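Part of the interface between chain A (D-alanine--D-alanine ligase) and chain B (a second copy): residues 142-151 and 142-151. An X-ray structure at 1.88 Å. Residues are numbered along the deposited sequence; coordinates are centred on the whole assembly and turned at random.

Chain A 142-151: DLTKTVLRAG
Chain B 142-151: DLTKTVLRAG

The centre of this contact is apolar. A:Val147 CG2 and B:Val147 CG2 face each other at 4.5 Å. Each valine also packs against a leucine of the other chain: A:Leu143 CD1 lies 3.6 Å from B:Val147 CG2, and A:Val147 CG2 lies 3.5 Å from B:Leu143 CD1. The four side chains form a small, nearly symmetric cluster, and all four residues are buried in the assembly.

Both stretches are helical from 142 to 150, continuing helices that begin earlier in each chain. Phi/psi values stay near -65/-42. The helices cross almost at right angles, with 91° between their N-to-C directions and a closest axial approach of 9.4 Å. The register pairs A:Thr146 CA with B:Val147 CA at 6.6 Å, A:Val147 CA with B:Thr146 CA at 6.7 Å, and A:Ala150 CA with B:Ala150 CA at 6.5 Å.

The contacting rotamers match in the two copies. A:Val147 and B:Val147 are t, and their CA-to-CB bonds point sideways. A:Leu143 and B:Leu143 are t for chi1 and p for chi2. Their CA-to-CB bonds also point sideways, but the ends of these side chains come nearer, bringing CD1 to the valine of the other chain.

Next to this cluster, the CA-to-CB bonds of A:Thr146 and B:Thr146 point toward the other stretch, with chi1 m. A:Thr146 CG2 sits 4.2 Å from B:Val147 CA and 3.6 Å from B:Ala150 CB. In the reciprocal contacts, B:Thr146 CG2 is 4.3 Å from A:Val147 CA and 3.6 Å from A:Ala150 CB. The small methyls of A:Ala150 and B:Ala150 point toward the other chain and suit the short CA separation there. Both alanines remain exposed in the assembly.

Threonine suits its place because its methyl serves the interface while its hydroxyl is satisfied within its own helix. A:Thr146 OG1 donates to A:Asp142 O at 2.9 Å, and B:Thr146 OG1 donates to B:Asp142 O at 2.7 Å. No hydrogen bond crosses between the stretches, so packing alone joins them. They bury 282 Å², both sides summed.

The remaining residues make no contact across the pair. A:Asp142 and B:Asp142 have chi1 p; A:Asp142 OD1 accepts a weak hydrogen bond from A:Leu143 N at 2.9 Å, and B:Asp142 OD1 likewise from B:Leu143 N. A:Lys145 and B:Lys145 are extended, m then t throughout. A:Leu148 and B:Leu148 are m and t, with CA-to-CB bonds pointing away. A:Arg149 and B:Arg149 are exposed and differ: chi2 and chi3 are -147° and -92° in A, 163° and -67° in B. A:Gly151 leaves helical geometry at -91/10, B:Gly151 at -92/7.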

# COMPACT_ATOMS: atom_id res chain seq x y z
N ASP A 142 13.41 -0.20 -3.84
CA ASP A 142 13.66 0.52 -5.08
C ASP A 142 12.58 1.58 -5.32
O ASP A 142 12.86 2.68 -5.80
CB ASP A 142 13.79 -0.44 -6.28
CG ASP A 142 12.53 -1.30 -6.52
OD1 ASP A 142 11.74 -1.58 -5.58
OD2 ASP A 142 12.33 -1.70 -7.69
N LEU A 143 11.34 1.25 -4.96
CA LEU A 143 10.25 2.22 -5.03
C LEU A 143 10.52 3.37 -4.06
O LEU A 143 10.31 4.53 -4.40
CB LEU A 143 8.90 1.56 -4.73
CG LEU A 143 7.67 2.46 -4.68
CD1 LEU A 143 7.51 3.24 -5.99
CD2 LEU A 143 6.42 1.62 -4.37
N THR A 144 10.98 3.05 -2.86
CA THR A 144 11.34 4.08 -1.88
C THR A 144 12.34 5.05 -2.49
O THR A 144 12.17 6.26 -2.44
CB THR A 144 12.02 3.48 -0.62
OG1 THR A 144 11.34 2.30 -0.20
CG2 THR A 144 12.00 4.51 0.51
N LYS A 145 13.40 4.49 -3.08
CA LYS A 145 14.44 5.33 -3.65
C LYS A 145 13.94 6.15 -4.82
O LYS A 145 14.39 7.28 -5.03
CB LYS A 145 15.66 4.49 -4.06
CG LYS A 145 16.49 4.07 -2.86
CD LYS A 145 17.64 3.18 -3.30
CE LYS A 145 18.46 2.75 -2.11
NZ LYS A 145 19.73 2.19 -2.59
N THR A 146 13.00 5.60 -5.58
CA THR A 146 12.44 6.32 -6.71
C THR A 146 11.77 7.58 -6.18
O THR A 146 11.97 8.68 -6.71
CB THR A 146 11.37 5.47 -7.42
OG1 THR A 146 12.00 4.34 -8.03
CG2 THR A 146 10.66 6.29 -8.50
N VAL A 147 10.98 7.42 -5.13
CA VAL A 147 10.23 8.54 -4.58
C VAL A 147 11.19 9.54 -3.94
O VAL A 147 11.06 10.75 -4.15
CB VAL A 147 9.16 8.05 -3.59
CG1 VAL A 147 8.56 9.22 -2.84
CG2 VAL A 147 8.08 7.25 -4.35
N LEU A 148 12.17 9.04 -3.20
CA LEU A 148 13.14 9.92 -2.55
C LEU A 148 13.93 10.71 -3.57
O LEU A 148 14.06 11.94 -3.46
CB LEU A 148 14.10 9.13 -1.66
CG LEU A 148 13.41 8.48 -0.45
CD1 LEU A 148 14.40 7.63 0.35
CD2 LEU A 148 12.77 9.57 0.41
N ARG A 149 14.46 10.02 -4.56
CA ARG A 149 15.30 10.70 -5.54
C ARG A 149 14.51 11.72 -6.35
O ARG A 149 15.00 12.80 -6.65
CB ARG A 149 15.98 9.70 -6.46
CG ARG A 149 16.84 10.37 -7.50
CD ARG A 149 16.82 9.57 -8.77
NE ARG A 149 17.90 8.58 -8.91
CZ ARG A 149 18.95 8.44 -8.11
NH1 ARG A 149 19.11 9.21 -7.06
NH2 ARG A 149 19.85 7.50 -8.38
N ALA A 150 13.27 11.37 -6.69
CA ALA A 150 12.40 12.30 -7.41
C ALA A 150 12.22 13.58 -6.63
O ALA A 150 12.07 14.65 -7.20
CB ALA A 150 11.05 11.65 -7.69
N GLY A 151 12.21 13.46 -5.30
CA GLY A 151 12.05 14.63 -4.45
C GLY A 151 13.36 15.29 -4.07
O GLY A 151 13.38 16.17 -3.21
N ASP B 142 -0.52 11.79 -7.39
CA ASP B 142 0.77 12.46 -7.44
C ASP B 142 1.93 11.47 -7.29
O ASP B 142 2.97 11.62 -7.92
CB ASP B 142 0.87 13.59 -6.39
CG ASP B 142 0.63 13.10 -4.97
OD1 ASP B 142 0.04 12.01 -4.77
OD2 ASP B 142 1.02 13.85 -4.05
N LEU B 143 1.72 10.45 -6.47
CA LEU B 143 2.67 9.35 -6.33
C LEU B 143 2.77 8.56 -7.63
O LEU B 143 3.87 8.18 -8.06
CB LEU B 143 2.24 8.43 -5.18
CG LEU B 143 3.12 7.20 -4.89
CD1 LEU B 143 4.59 7.63 -4.67
CD2 LEU B 143 2.59 6.45 -3.68
N THR B 144 1.64 8.32 -8.29
CA THR B 144 1.66 7.63 -9.58
C THR B 144 2.53 8.39 -10.54
O THR B 144 3.36 7.82 -11.23
CB THR B 144 0.26 7.54 -10.24
OG1 THR B 144 -0.72 7.20 -9.27
CG2 THR B 144 0.29 6.47 -11.32
N LYS B 145 2.31 9.70 -10.61
CA LYS B 145 3.03 10.51 -11.58
C LYS B 145 4.49 10.60 -11.21
O LYS B 145 5.34 10.68 -12.07
CB LYS B 145 2.42 11.91 -11.67
CG LYS B 145 1.09 11.93 -12.41
CD LYS B 145 0.56 13.35 -12.51
CE LYS B 145 -0.61 13.45 -13.48
NZ LYS B 145 -1.08 14.85 -13.57
N THR B 146 4.78 10.56 -9.91
CA THR B 146 6.14 10.64 -9.44
C THR B 146 6.88 9.43 -9.98
O THR B 146 7.96 9.55 -10.56
CB THR B 146 6.20 10.66 -7.91
OG1 THR B 146 5.66 11.89 -7.46
CG2 THR B 146 7.64 10.55 -7.42
N VAL B 147 6.27 8.26 -9.80
CA VAL B 147 6.87 7.01 -10.25
C VAL B 147 6.97 6.96 -11.78
O VAL B 147 8.01 6.58 -12.33
CB VAL B 147 6.12 5.79 -9.69
CG1 VAL B 147 6.66 4.49 -10.29
CG2 VAL B 147 6.24 5.78 -8.18
N LEU B 148 5.90 7.36 -12.46
CA LEU B 148 5.88 7.31 -13.91
C LEU B 148 6.91 8.25 -14.52
O LEU B 148 7.67 7.85 -15.39
CB LEU B 148 4.48 7.65 -14.44
CG LEU B 148 3.39 6.61 -14.19
CD1 LEU B 148 2.06 7.16 -14.69
CD2 LEU B 148 3.73 5.29 -14.88
N ARG B 149 6.94 9.49 -14.06
CA ARG B 149 7.88 10.46 -14.60
C ARG B 149 9.31 10.03 -14.34
O ARG B 149 10.18 10.18 -15.20
CB ARG B 149 7.63 11.86 -14.02
CG ARG B 149 8.71 12.88 -14.39
CD ARG B 149 8.22 14.29 -14.17
NE ARG B 149 7.16 14.65 -15.10
CZ ARG B 149 6.49 15.80 -15.04
NH1 ARG B 149 6.77 16.67 -14.09
NH2 ARG B 149 5.53 16.07 -15.93
N ALA B 150 9.57 9.48 -13.15
CA ALA B 150 10.92 9.02 -12.82
C ALA B 150 11.40 7.96 -13.82
O ALA B 150 12.59 7.88 -14.14
CB ALA B 150 10.97 8.48 -11.39
N GLY B 151 10.46 7.18 -14.35
CA GLY B 151 10.79 6.15 -15.31
C GLY B 151 10.69 6.62 -16.75
O GLY B 151 10.79 5.83 -17.67